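Local coordinates for protein xylan esterase, putative, AXE2C (Cellvibrio japonicus, PDB 2WAA) that removes acetyl groups from acetylated xylan and glucomannan, contributing to the breakdown of plant cell-wall polysaccharides, at residues Thr53-Ser58 against Gln83-Leu88; Gln57-Asn62 against His109-Leu114; Thr10-Ala15 against Gln116-Gly121; Ser63-Ile68 against Val99-Arg104; Thr45-Ser50 against Glu87-Pro92. All blocks are in the same frame, centred on the assembly; numbering follows the deposited sequence. Where two conformers were deposited one is given.

Contact 1 of 5, residues Thr53-Ser58 against Gln83-Leu88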
# COMPACT_ATOMS: atom_id res chain seq x y z
N THR A 53 14.54 8.30 18.45
CA THR A 53 15.18 8.48 17.15
C THR A 53 15.20 7.15 16.42
O THR A 53 15.14 6.08 17.03
CB THR A 53 16.65 9.05 17.21
OG1 THR A 53 17.51 8.08 17.84
CG2 THR A 53 16.71 10.37 17.98
N ALA A 54 15.32 7.22 15.10
CA ALA A 54 15.44 6.02 14.27
C ALA A 54 16.61 6.16 13.31
O ALA A 54 16.85 7.25 12.78
CB ALA A 54 14.18 5.88 13.48
N GLU A 55 17.30 5.06 13.04
CA GLU A 55 18.34 5.04 12.01
C GLU A 55 17.66 4.58 10.70
O GLU A 55 17.15 3.44 10.65
CB GLU A 55 19.44 4.06 12.39
CG GLU A 55 20.23 4.53 13.63
CD GLU A 55 20.78 5.93 13.46
OE1 GLU A 55 21.42 6.19 12.42
OE2 GLU A 55 20.64 6.75 14.38
N MET A 56 17.64 5.44 9.70
CA MET A 56 16.94 5.10 8.46
C MET A 56 17.79 5.45 7.26
O MET A 56 18.76 6.19 7.37
CB MET A 56 15.60 5.85 8.36
CG MET A 56 14.76 5.66 9.62
SD MET A 56 13.09 6.30 9.41
CE MET A 56 12.38 5.00 8.38
N GLN A 57 17.41 4.90 6.10
CA GLN A 57 18.12 5.17 4.84
C GLN A 57 17.16 4.77 3.72
O GLN A 57 16.31 3.90 3.94
CB GLN A 57 19.43 4.37 4.76
CG GLN A 57 19.29 2.88 4.92
CD GLN A 57 20.64 2.08 4.76
OE1 GLN A 57 21.73 2.65 4.63
NE2 GLN A 57 20.54 0.77 4.80
N SER A 58 17.30 5.35 2.52
CA SER A 58 16.54 4.85 1.37
C SER A 58 17.54 4.48 0.27
O SER A 58 18.70 4.91 0.32
CB SER A 58 15.54 5.88 0.87
OG SER A 58 16.21 6.95 0.23
N GLN A 83 22.73 6.40 5.63
CA GLN A 83 22.11 6.23 6.93
C GLN A 83 22.07 7.58 7.65
O GLN A 83 23.06 8.34 7.63
CB GLN A 83 22.90 5.22 7.77
CG GLN A 83 22.14 4.81 9.04
CD GLN A 83 22.93 3.80 9.86
OE1 GLN A 83 23.60 2.93 9.31
NE2 GLN A 83 22.85 3.91 11.21
N GLN A 84 20.95 7.88 8.30
CA GLN A 84 20.78 9.14 9.04
C GLN A 84 19.95 8.87 10.29
O GLN A 84 19.04 8.05 10.29
CB GLN A 84 20.03 10.16 8.13
CG GLN A 84 18.56 9.75 7.83
CD GLN A 84 18.21 9.80 6.32
OE1 GLN A 84 17.72 10.83 5.79
NE2 GLN A 84 18.48 8.67 5.61
N THR A 85 20.30 9.55 11.38
CA THR A 85 19.48 9.54 12.56
C THR A 85 18.28 10.47 12.33
O THR A 85 18.45 11.67 12.09
CB THR A 85 20.25 10.09 13.75
OG1 THR A 85 21.46 9.34 13.90
CG2 THR A 85 19.37 9.98 15.03
N VAL A 86 17.08 9.90 12.40
CA VAL A 86 15.85 10.66 12.23
C VAL A 86 15.20 10.84 13.59
O VAL A 86 14.86 9.88 14.25
CB VAL A 86 14.86 9.91 11.29
CG1 VAL A 86 13.52 10.69 11.12
CG2 VAL A 86 15.51 9.65 9.92
N GLU A 87 15.03 12.09 14.01
CA GLU A 87 14.35 12.34 15.28
C GLU A 87 12.85 12.20 15.08
O GLU A 87 12.29 12.85 14.18
CB GLU A 87 14.64 13.77 15.77
CG GLU A 87 14.04 14.00 17.18
CD GLU A 87 14.42 15.38 17.73
OE1 GLU A 87 15.47 15.46 18.40
OE2 GLU A 87 13.69 16.35 17.48
N LEU A 88 12.22 11.33 15.86
CA LEU A 88 10.79 11.10 15.72
C LEU A 88 10.05 12.02 16.68
O LEU A 88 9.09 12.67 16.28
CB LEU A 88 10.45 9.62 16.00
CG LEU A 88 11.12 8.62 15.01
CD1 LEU A 88 10.84 7.18 15.44
CD2 LEU A 88 10.72 8.86 13.55
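Two antiparallel strands of the N-terminal β-sandwich, probably the jelly roll of CE2 esterases, set Ala54 against Val86 and Met56 against Gln84 as hydrogen-bonded pairs. The tightest of their backbone bonds runs from Val86 N to Ala54 O at 2.7 Å. One carbonyl carries more than its share of bonds: Met56 O receives Gln84 N at 2.9 Å and also Gln84 NE2 at 3.1 Å. That amide nitrogen stands above the carbonyl plane, 53° out of it. Gln84 CG lies between its own backbone N and carbonyl carbon (chi1 67°), which keeps it close beside Met56 O, and the amide is fixed at its other end because OE1 accepts from Asp80 N.

On the opposite face, Glu55 holds its carboxylate between two donors of the partner strand. Thr85 OG1 approaches the syn lone pair of Glu55 OE2 at 2.8 Å, while Gln83 NE2 meets Glu55 OE1 on the anti side at 3.0 Å in an almost straight bond. The carboxylate and the Gln83 amide are turned 61° against each other, and Gln83 OE1 is itself engaged by Lys115. Beside this polar group, Thr85 CG2 leans diagonally on Thr53 CB at 3.6 Å.

Beside the Gln84 amide, the face bearing Ala54, Met56 and Val86 is largely apolar; Met56 CG approaches Val86 CG2 to 4.1 Å. It turns to the second sheet of the sandwich, where Ile65, Ile77 and Leu79 receive it, while strand 112-119 pairs with the other edge of strand 51-58.

Contact 2 of 5, residues Gln57-Asn62 against His109-Leu114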
# COMPACT_ATOMS: atom_id res chain seq x y z
N GLN A 57 17.41 4.90 6.10
CA GLN A 57 18.12 5.17 4.84
C GLN A 57 17.16 4.77 3.72
O GLN A 57 16.31 3.90 3.94
CB GLN A 57 19.43 4.37 4.76
CG GLN A 57 19.29 2.88 4.92
CD GLN A 57 20.64 2.08 4.76
OE1 GLN A 57 21.73 2.65 4.63
NE2 GLN A 57 20.54 0.77 4.80
N SER A 58 17.30 5.35 2.52
CA SER A 58 16.54 4.85 1.37
C SER A 58 17.54 4.48 0.27
O SER A 58 18.70 4.91 0.32
CB SER A 58 15.54 5.88 0.87
OG SER A 58 16.21 6.95 0.23
N SER A 59 17.15 3.67 -0.70
CA SER A 59 18.15 3.17 -1.64
C SER A 59 18.62 4.22 -2.61
O SER A 59 19.79 4.15 -3.07
CB SER A 59 17.63 1.97 -2.42
OG SER A 59 16.42 2.34 -3.02
N ASN A 60 17.74 5.17 -2.96
CA ASN A 60 18.08 6.18 -3.98
C ASN A 60 17.93 7.61 -3.50
O ASN A 60 17.98 8.53 -4.32
CB ASN A 60 17.14 6.08 -5.21
CG ASN A 60 17.16 4.73 -5.85
OD1 ASN A 60 18.23 4.14 -6.10
ND2 ASN A 60 15.97 4.22 -6.17
N GLY A 61 17.66 7.80 -2.21
CA GLY A 61 17.52 9.12 -1.66
C GLY A 61 16.30 9.84 -2.21
O GLY A 61 16.23 11.07 -2.23
N ASN A 62 15.31 9.05 -2.66
CA ASN A 62 14.15 9.61 -3.31
C ASN A 62 12.84 9.10 -2.68
O ASN A 62 11.79 9.10 -3.33
CB ASN A 62 14.23 9.19 -4.79
CG ASN A 62 13.37 10.02 -5.71
OD1 ASN A 62 13.03 11.15 -5.39
ND2 ASN A 62 13.06 9.48 -6.91
N HIS A 109 10.44 4.35 -6.48
CA HIS A 109 11.14 5.45 -5.82
C HIS A 109 12.38 4.93 -5.12
O HIS A 109 13.39 5.60 -5.07
CB HIS A 109 10.27 6.08 -4.73
CG HIS A 109 8.98 6.67 -5.23
ND1 HIS A 109 8.14 7.38 -4.40
CD2 HIS A 109 8.40 6.66 -6.46
CE1 HIS A 109 7.08 7.78 -5.10
NE2 HIS A 109 7.22 7.37 -6.35
N GLY A 110 12.29 3.72 -4.59
CA GLY A 110 13.38 3.08 -3.89
C GLY A 110 12.82 2.20 -2.79
O GLY A 110 11.59 2.00 -2.67
N GLN A 111 13.72 1.66 -1.99
CA GLN A 111 13.28 0.92 -0.81
C GLN A 111 13.87 1.63 0.40
O GLN A 111 14.96 2.24 0.33
CB GLN A 111 13.74 -0.54 -0.85
CG GLN A 111 12.87 -1.40 -1.75
CD GLN A 111 13.26 -1.24 -3.17
OE1 GLN A 111 14.45 -1.05 -3.47
NE2 GLN A 111 12.27 -1.31 -4.10
N VAL A 112 13.11 1.60 1.50
CA VAL A 112 13.54 2.28 2.73
C VAL A 112 13.92 1.23 3.74
O VAL A 112 13.27 0.19 3.81
CB VAL A 112 12.38 3.10 3.29
CG1 VAL A 112 12.67 3.58 4.77
CG2 VAL A 112 12.08 4.31 2.37
N THR A 113 14.94 1.50 4.57
CA THR A 113 15.32 0.56 5.62
C THR A 113 15.25 1.30 6.96
O THR A 113 15.74 2.43 7.08
CB THR A 113 16.77 0.08 5.38
OG1 THR A 113 16.80 -0.67 4.16
CG2 THR A 113 17.29 -0.79 6.60
N LEU A 114 14.61 0.68 7.94
CA LEU A 114 14.65 1.16 9.30
C LEU A 114 15.56 0.18 9.99
O LEU A 114 15.30 -1.04 9.95
CB LEU A 114 13.26 1.08 9.94
CG LEU A 114 13.30 1.30 11.45
CD1 LEU A 114 13.84 2.68 11.77
CD2 LEU A 114 11.87 1.10 12.03
O HOH W 1 14.94 6.09 -2.68
O HOH W 2 15.99 0.57 -5.14
O HOH W 3 14.00 6.90 -7.62
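Ser59 grips both the N-H and the carbonyl of Gln111, where strands 51-58 and 112-119 run out into loops. Ser59 N donates to Gln111 O at 2.8 Å, and Ser59 OG accepts from Gln111 N at 3.0 Å. The hydroxyl reaches this nitrogen because OG is held between the backbone N and carbonyl carbon of its own residue (chi1 54°). It then donates to a water that, in the conformer described, bonds in turn to Gln111 OE1; NE2 of the same side chain is bound by Asn107. Ser59 OG also lies 3.2 Å from Gly110 CA.

Asn60 comes at the neighbouring carbonyl from above. Its ND2 lies 3.1 Å from His109 O and 48° out of the carbonyl plane, yet the oxygen falls close to the plane of the Asn60 amide. Two waters donate to His109 O as well, so three donors surround it; one of these waters accepts from Asn60 N and Asn62 N, the other from Asn62 ND2.

Farther along, the paired strands resume. Gln57, in the conformer described, and Thr113 lie side by side and point the same way, Gln57 CG resting 3.8 Å from Thr113 CB, while Thr113 OG1 bonds to Thr35. The imidazole of His109, held by Ser105 OG, lies about 8 Å from the side chain of the inferred nucleophile Ser141. The end of an antiparallel strand pair, passing into loops, is typical of a β-sandwich edge; here Asn62 O bonds to Thr158 OG1 and His109 meets Trp161 edge-to-face, both probably part of the SGNH-type esterase domain.

Contact 3 of 5, residues Thr10-Ala15 against Gln116-Gly121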
# COMPACT_ATOMS: atom_id res chain seq x y z
N THR A 10 19.18 5.11 27.92
CA THR A 10 18.58 4.89 26.60
C THR A 10 18.35 3.40 26.36
O THR A 10 18.99 2.53 27.00
CB THR A 10 19.40 5.48 25.46
OG1 THR A 10 20.56 4.68 25.29
CG2 THR A 10 19.74 7.01 25.72
N HIS A 11 17.45 3.11 25.43
CA HIS A 11 17.03 1.77 25.18
C HIS A 11 16.92 1.65 23.68
O HIS A 11 16.10 2.34 23.07
CB HIS A 11 15.66 1.60 25.87
CG HIS A 11 15.72 2.01 27.31
ND1 HIS A 11 16.09 1.14 28.31
CD2 HIS A 11 15.54 3.22 27.89
CE1 HIS A 11 16.09 1.79 29.46
NE2 HIS A 11 15.77 3.06 29.23
N THR A 12 17.75 0.78 23.09
CA THR A 12 17.78 0.67 21.62
C THR A 12 17.32 -0.72 21.22
O THR A 12 17.77 -1.73 21.82
CB THR A 12 19.18 1.01 21.07
OG1 THR A 12 19.53 2.35 21.42
CG2 THR A 12 19.26 0.92 19.56
N ILE A 13 16.37 -0.81 20.28
CA ILE A 13 15.92 -2.09 19.76
C ILE A 13 16.03 -2.10 18.24
O ILE A 13 16.06 -1.03 17.58
CB ILE A 13 14.45 -2.39 20.15
CG1 ILE A 13 13.53 -1.30 19.55
CG2 ILE A 13 14.32 -2.47 21.67
CD1 ILE A 13 12.02 -1.56 19.88
N ALA A 14 16.17 -3.31 17.70
CA ALA A 14 16.15 -3.48 16.23
C ALA A 14 14.76 -3.21 15.66
O ALA A 14 13.74 -3.32 16.36
CB ALA A 14 16.62 -4.90 15.84
N ALA A 15 14.70 -2.88 14.37
CA ALA A 15 13.44 -2.64 13.72
C ALA A 15 12.53 -3.90 13.76
O ALA A 15 11.28 -3.78 13.86
CB ALA A 15 13.70 -2.21 12.26
N GLN A 116 17.12 0.58 13.46
CA GLN A 116 16.96 0.45 14.94
C GLN A 116 16.39 1.75 15.47
O GLN A 116 16.41 2.76 14.76
CB GLN A 116 18.31 0.05 15.62
CG GLN A 116 19.45 0.84 15.18
CD GLN A 116 20.87 0.36 15.72
OE1 GLN A 116 21.83 1.10 15.56
NE2 GLN A 116 20.98 -0.83 16.29
N LEU A 117 15.81 1.71 16.67
CA LEU A 117 15.23 2.89 17.32
C LEU A 117 15.91 3.04 18.67
O LEU A 117 16.12 2.02 19.36
CB LEU A 117 13.74 2.64 17.61
CG LEU A 117 12.71 2.45 16.50
CD1 LEU A 117 11.29 2.25 17.10
CD2 LEU A 117 12.76 3.66 15.54
N THR A 118 16.19 4.28 19.06
CA THR A 118 16.76 4.56 20.38
C THR A 118 15.79 5.47 21.16
O THR A 118 15.49 6.58 20.74
CB THR A 118 18.11 5.26 20.28
OG1 THR A 118 19.08 4.37 19.68
CG2 THR A 118 18.60 5.67 21.73
N LEU A 119 15.32 4.97 22.31
CA LEU A 119 14.42 5.70 23.20
C LEU A 119 15.25 6.24 24.35
O LEU A 119 16.00 5.46 24.99
CB LEU A 119 13.41 4.72 23.80
CG LEU A 119 12.47 5.32 24.89
CD1 LEU A 119 11.54 6.36 24.28
CD2 LEU A 119 11.60 4.20 25.61
N THR A 120 15.09 7.52 24.63
CA THR A 120 15.66 8.10 25.83
C THR A 120 14.50 8.11 26.81
O THR A 120 13.45 8.75 26.53
CB THR A 120 16.19 9.51 25.58
OG1 THR A 120 17.24 9.45 24.62
CG2 THR A 120 16.75 10.13 26.89
N GLY A 121 14.61 7.40 27.92
CA GLY A 121 13.41 7.26 28.77
C GLY A 121 13.44 5.99 29.53
O GLY A 121 14.50 5.56 29.95
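Thr10 begins the pairing with its side chain on the face it shares with Thr118 and Thr120, CB 3.8 Å from Thr118 CG2 and CG2 3.7 Å from Thr120 OG1. His11 follows on the other face. Its backbone exchanges two hydrogen bonds with Leu119. Its chi1 of -52° sets CG beside the backbone N, and across the ring NE2 lies 2.9 Å from Gly121 O. The oxygen lies near the ring plane at its edge, but the bond is bent and weak; Ser9 OG is the stronger partner of this nitrogen.

At Thr12 the pairing becomes polar. Thr12 OG1 and Thr118 OG1 meet at 2.7 Å in a hydrogen bond that either hydroxyl could donate, each sitting anti to its own carbonyl carbon and beside its backbone N. By this pairing the N-terminal strand joins the sheet along one side of strand 112-119, whose other side is taken by strand 51-58, in what is probably a jelly-roll sandwich.

Ile13 returns to the face of His11 and Leu119. It shares two backbone bonds with Leu117, one from Leu117 N to Ile13 O at 2.9 Å, and both side chains reach Ile20 and Phe124. Gln116 CB also presses on this carbonyl, 3.2 Å from Ile13 O. Beyond it, Ala14 and Gln116 bring their CA atoms to 4.2 Å while their side chains diverge, and Ala15 turns out of the strand, still bonded through its backbone to Lys115.

Contact 4 of 5, residues Ser63-Ile68 against Val99-Arg104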
# COMPACT_ATOMS: atom_id res chain seq x y z
N SER A 63 12.93 8.65 -1.43
CA SER A 63 11.78 8.02 -0.72
C SER A 63 11.24 8.91 0.43
O SER A 63 12.00 9.55 1.17
CB SER A 63 12.18 6.66 -0.12
OG SER A 63 12.73 5.81 -1.11
N TRP A 64 9.92 8.92 0.60
CA TRP A 64 9.33 9.75 1.64
C TRP A 64 8.60 8.90 2.65
O TRP A 64 7.98 7.85 2.32
CB TRP A 64 8.29 10.72 1.02
CG TRP A 64 8.93 11.83 0.15
CD1 TRP A 64 9.39 11.73 -1.15
CD2 TRP A 64 9.16 13.19 0.56
NE1 TRP A 64 9.86 12.95 -1.56
CE2 TRP A 64 9.74 13.87 -0.55
CE3 TRP A 64 8.89 13.92 1.73
CZ2 TRP A 64 10.10 15.22 -0.49
CZ3 TRP A 64 9.22 15.27 1.79
CH2 TRP A 64 9.83 15.92 0.69
N ILE A 65 8.62 9.39 3.89
CA ILE A 65 7.81 8.80 4.95
C ILE A 65 7.01 9.91 5.64
O ILE A 65 7.38 11.10 5.58
CB ILE A 65 8.70 8.10 5.99
CG1 ILE A 65 9.68 9.12 6.64
CG2 ILE A 65 9.45 6.88 5.32
CD1 ILE A 65 10.45 8.58 7.84
N ASP A 66 5.90 9.50 6.28
CA ASP A 66 5.21 10.35 7.27
C ASP A 66 5.54 9.86 8.67
O ASP A 66 5.66 8.66 8.90
CB ASP A 66 3.67 10.26 7.12
CG ASP A 66 3.13 11.16 5.97
OD1 ASP A 66 3.67 12.26 5.78
OD2 ASP A 66 2.15 10.77 5.31
N VAL A 67 5.71 10.79 9.60
CA VAL A 67 5.95 10.44 10.99
C VAL A 67 4.80 11.11 11.75
O VAL A 67 4.53 12.28 11.56
CB VAL A 67 7.29 11.01 11.52
CG1 VAL A 67 7.43 10.66 13.06
CG2 VAL A 67 8.47 10.39 10.75
N ILE A 68 4.08 10.32 12.53
CA ILE A 68 2.92 10.85 13.28
C ILE A 68 3.12 10.54 14.76
O ILE A 68 3.29 9.38 15.15
CB ILE A 68 1.60 10.27 12.80
CG1 ILE A 68 1.45 10.48 11.27
CG2 ILE A 68 0.44 10.91 13.57
CD1 ILE A 68 0.51 9.53 10.63
N VAL A 99 3.87 6.44 18.34
CA VAL A 99 4.69 6.88 17.20
C VAL A 99 4.41 5.98 16.01
O VAL A 99 4.42 4.76 16.15
CB VAL A 99 6.17 6.75 17.55
CG1 VAL A 99 7.03 7.16 16.38
CG2 VAL A 99 6.48 7.62 18.77
N GLU A 100 4.11 6.58 14.85
CA GLU A 100 3.84 5.80 13.64
C GLU A 100 4.71 6.35 12.50
O GLU A 100 4.82 7.59 12.33
CB GLU A 100 2.34 5.87 13.22
CG GLU A 100 2.02 4.82 12.12
CD GLU A 100 0.53 4.76 11.73
OE1 GLU A 100 -0.22 5.72 12.05
OE2 GLU A 100 0.11 3.77 11.08
N ILE A 101 5.35 5.44 11.74
CA ILE A 101 6.07 5.82 10.54
C ILE A 101 5.31 5.16 9.38
O ILE A 101 5.03 3.97 9.43
CB ILE A 101 7.52 5.33 10.58
CG1 ILE A 101 8.24 5.99 11.78
CG2 ILE A 101 8.23 5.53 9.24
CD1 ILE A 101 9.60 5.32 12.14
N ILE A 102 4.96 5.95 8.36
CA ILE A 102 4.21 5.40 7.24
C ILE A 102 5.01 5.63 5.97
O ILE A 102 5.40 6.78 5.68
CB ILE A 102 2.76 6.02 7.06
CG1 ILE A 102 1.90 5.81 8.31
CG2 ILE A 102 2.02 5.30 5.95
CD1 ILE A 102 1.88 7.06 9.18
N HIS A 103 5.25 4.55 5.20
CA HIS A 103 5.94 4.73 3.92
C HIS A 103 4.98 5.42 2.92
O HIS A 103 3.91 4.87 2.60
CB HIS A 103 6.39 3.35 3.38
CG HIS A 103 7.35 3.41 2.21
ND1 HIS A 103 7.34 2.47 1.20
CD2 HIS A 103 8.32 4.30 1.89
CE1 HIS A 103 8.29 2.76 0.32
NE2 HIS A 103 8.90 3.86 0.71
N ARG A 104 5.38 6.58 2.39
CA ARG A 104 4.56 7.27 1.37
C ARG A 104 4.94 6.82 -0.01
O ARG A 104 4.09 6.84 -0.90
CB ARG A 104 4.76 8.79 1.42
CG ARG A 104 4.31 9.43 2.76
CD ARG A 104 5.00 10.81 2.95
NE ARG A 104 4.71 11.77 1.88
CZ ARG A 104 3.65 12.57 1.85
NH1 ARG A 104 2.70 12.54 2.81
NH2 ARG A 104 3.51 13.43 0.83
O HOH W 4 10.70 4.22 -1.32
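Asp66 and Arg104 form a salt bridge that lies across the pairing between strands 63-69 and 94-103. Arg104 NH1 serves both carboxylate oxygens: it reaches Asp66 OD2 on the syn side at 3.1 Å, in a fairly straight bond, and Asp66 OD1 at an equal distance but with a bent, weak bond. Asp66 OD2 lies in the guanidinium plane, at its edge, although the two flat groups are turned 71° against each other. Arg104 CD packs against the peptide between, 3.5 Å from Ile65 C. A bend at chi3 (59°) places Arg104 NE beside Trp64 CB, 3.8 Å away at the guanidinium edge.

The backbones beneath are regular antiparallel, with Asp66 opposite Ile102 and Ile68 opposite Glu100 as hydrogen-bonded pairs, and Arg104 N still bonds to Trp64 O at 2.9 Å. They belong to the second sheet of the N-terminal β-sandwich. On the face toward the first sheet, Ile65 and Ile101 lie side by side with CD1 of the former 4.0 Å from CG2 of the latter; Met56 and Leu88 pack against them from across the sandwich.

A second shell fixes the ion pair. Ser76 OG bonds to Asp66 OD1 and Arg164 makes a further salt bridge to Asp66 OD2, while Arg104 NH2 binds Asp149 and Arg159 O. Asp149, Arg159 and Arg164 belong to the esterase part of the chain, so the charge network probably links the two parts. At the same end of the pairing as Arg104, on the other face, a water bridges Ser63 OG and His103 NE2, whose ring also bonds through ND1 to Tyr38 O.

Contact 5 of 5, residues Thr45-Ser50 against Glu87-Pro92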
# COMPACT_ATOMS: atom_id res chain seq x y z
N THR A 45 4.95 2.16 17.44
CA THR A 45 5.46 1.75 18.75
C THR A 45 4.81 2.72 19.75
O THR A 45 4.45 3.86 19.42
CB THR A 45 7.02 1.82 18.83
OG1 THR A 45 7.46 1.49 20.15
CG2 THR A 45 7.54 3.25 18.53
N ILE A 46 4.69 2.26 20.99
CA ILE A 46 4.20 3.15 22.07
C ILE A 46 5.33 3.11 23.11
O ILE A 46 5.86 2.04 23.40
CB ILE A 46 2.93 2.62 22.71
CG1 ILE A 46 1.76 2.66 21.70
CG2 ILE A 46 2.52 3.49 23.87
CD1 ILE A 46 0.72 1.63 21.99
N VAL A 47 5.75 4.26 23.60
CA VAL A 47 6.93 4.30 24.48
C VAL A 47 6.71 5.18 25.69
O VAL A 47 5.83 6.03 25.68
CB VAL A 47 8.18 4.89 23.74
CG1 VAL A 47 8.62 3.94 22.61
CG2 VAL A 47 7.92 6.33 23.20
N ALA A 48 7.52 5.00 26.72
CA ALA A 48 7.51 5.93 27.88
C ALA A 48 8.88 6.58 27.87
O ALA A 48 9.88 5.91 28.10
CB ALA A 48 7.26 5.16 29.19
N GLY A 49 8.95 7.87 27.53
CA GLY A 49 10.21 8.57 27.45
C GLY A 49 10.11 9.97 26.87
O GLY A 49 9.02 10.46 26.57
N SER A 50 11.27 10.61 26.70
CA SER A 50 11.36 12.01 26.30
C SER A 50 11.88 12.20 24.87
O SER A 50 11.73 13.29 24.32
CB SER A 50 12.27 12.77 27.29
OG SER A 50 13.63 12.26 27.22
N GLU A 87 15.03 12.09 14.01
CA GLU A 87 14.35 12.34 15.28
C GLU A 87 12.85 12.20 15.08
O GLU A 87 12.29 12.85 14.18
CB GLU A 87 14.64 13.77 15.77
CG GLU A 87 14.04 14.00 17.18
CD GLU A 87 14.42 15.38 17.73
OE1 GLU A 87 15.47 15.46 18.40
OE2 GLU A 87 13.69 16.35 17.48
N LEU A 88 12.22 11.33 15.86
CA LEU A 88 10.79 11.10 15.72
C LEU A 88 10.05 12.02 16.68
O LEU A 88 9.09 12.67 16.28
CB LEU A 88 10.45 9.62 16.00
CG LEU A 88 11.12 8.62 15.01
CD1 LEU A 88 10.84 7.18 15.44
CD2 LEU A 88 10.72 8.86 13.55
N PHE A 89 10.51 12.12 17.92
CA PHE A 89 9.96 13.14 18.83
C PHE A 89 11.00 13.50 19.88
O PHE A 89 11.96 12.77 20.09
CB PHE A 89 8.63 12.69 19.47
CG PHE A 89 8.77 11.69 20.60
CD1 PHE A 89 9.13 12.09 21.89
CD2 PHE A 89 8.47 10.35 20.39
CE1 PHE A 89 9.21 11.14 22.96
CE2 PHE A 89 8.55 9.41 21.41
CZ PHE A 89 8.92 9.80 22.71
N HIS A 90 10.80 14.65 20.50
CA HIS A 90 11.63 15.07 21.59
C HIS A 90 10.84 16.08 22.42
O HIS A 90 10.34 17.08 21.86
CB HIS A 90 12.86 15.78 21.01
CG HIS A 90 13.83 16.20 22.06
ND1 HIS A 90 14.78 17.18 21.87
CD2 HIS A 90 13.96 15.79 23.35
CE1 HIS A 90 15.49 17.33 22.98
NE2 HIS A 90 15.01 16.50 23.89
N PHE A 91 10.71 15.81 23.71
CA PHE A 91 10.09 16.73 24.67
C PHE A 91 11.08 16.90 25.82
O PHE A 91 11.95 16.08 26.03
CB PHE A 91 8.80 16.13 25.21
CG PHE A 91 7.81 15.88 24.14
CD1 PHE A 91 7.20 16.93 23.49
CD2 PHE A 91 7.54 14.57 23.71
CE1 PHE A 91 6.31 16.69 22.45
CE2 PHE A 91 6.64 14.32 22.69
CZ PHE A 91 6.02 15.39 22.05
N PRO A 92 10.96 17.99 26.59
CA PRO A 92 11.84 18.12 27.76
C PRO A 92 11.60 17.07 28.83
O PRO A 92 12.54 16.71 29.55
CB PRO A 92 11.50 19.49 28.33
CG PRO A 92 10.78 20.21 27.24
CD PRO A 92 10.08 19.15 26.41
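Ser50 O accepts a single backbone hydrogen bond from Phe91 N, at 2.8 Å and nearly straight, where the chain of residues 45-50 turns a corner beside the end of strand 84-91. The same oxygen also touches His90, lying 3.5 Å from its CD2 in the ring plane, at the edge. Phe89 carries most of the side-chain contact. Its CG is held between its backbone N and carbonyl carbon (chi1 77°). The ring and Val47 meet tip to tip: Val47 CG2 lies in the plane of the ring, 3.6 Å from Phe89 CE2 and equally far from Phe89 CZ. Ser50 C lies obliquely to the ring, 3.4 Å from Phe89 CE1.

Strands 42-48 and 84-91 belong to different sheets of the β-sandwich, so the contact joins its layers where one strand leaves its sheet. A classic β-bulge, in which Leu88 and Phe89 both lie opposite the single residue Leu52, puts an extra residue into strand 84-91. Farther out, His97 stacks on Phe91 and also meets the Phe89 ring, at planes about 50° apart.

All five contacts lie in the β-rich N-terminal third of the chain, and none contains a helix. Contacts 1, 2 and 3 build one antiparallel sheet: strand 51-58 serves contacts 1 and 2, strand 112-119 serves 2 and 3, and their centres are 11 to 21 Å apart. Contact 4 belongs to the facing sheet and packs against contact 1 through Met56, Leu88, Ile65 and Val67; contact 5 spans both layers, about 10 Å from contact 3 between centres. Along the chain, contacts 1, 2, 4 and 5 all fall within the loop closed by contact 3, and contacts 1 and 4 cross. Such interleaving fits a jelly-roll sandwich; contacts 2 and 4 face the esterase domain.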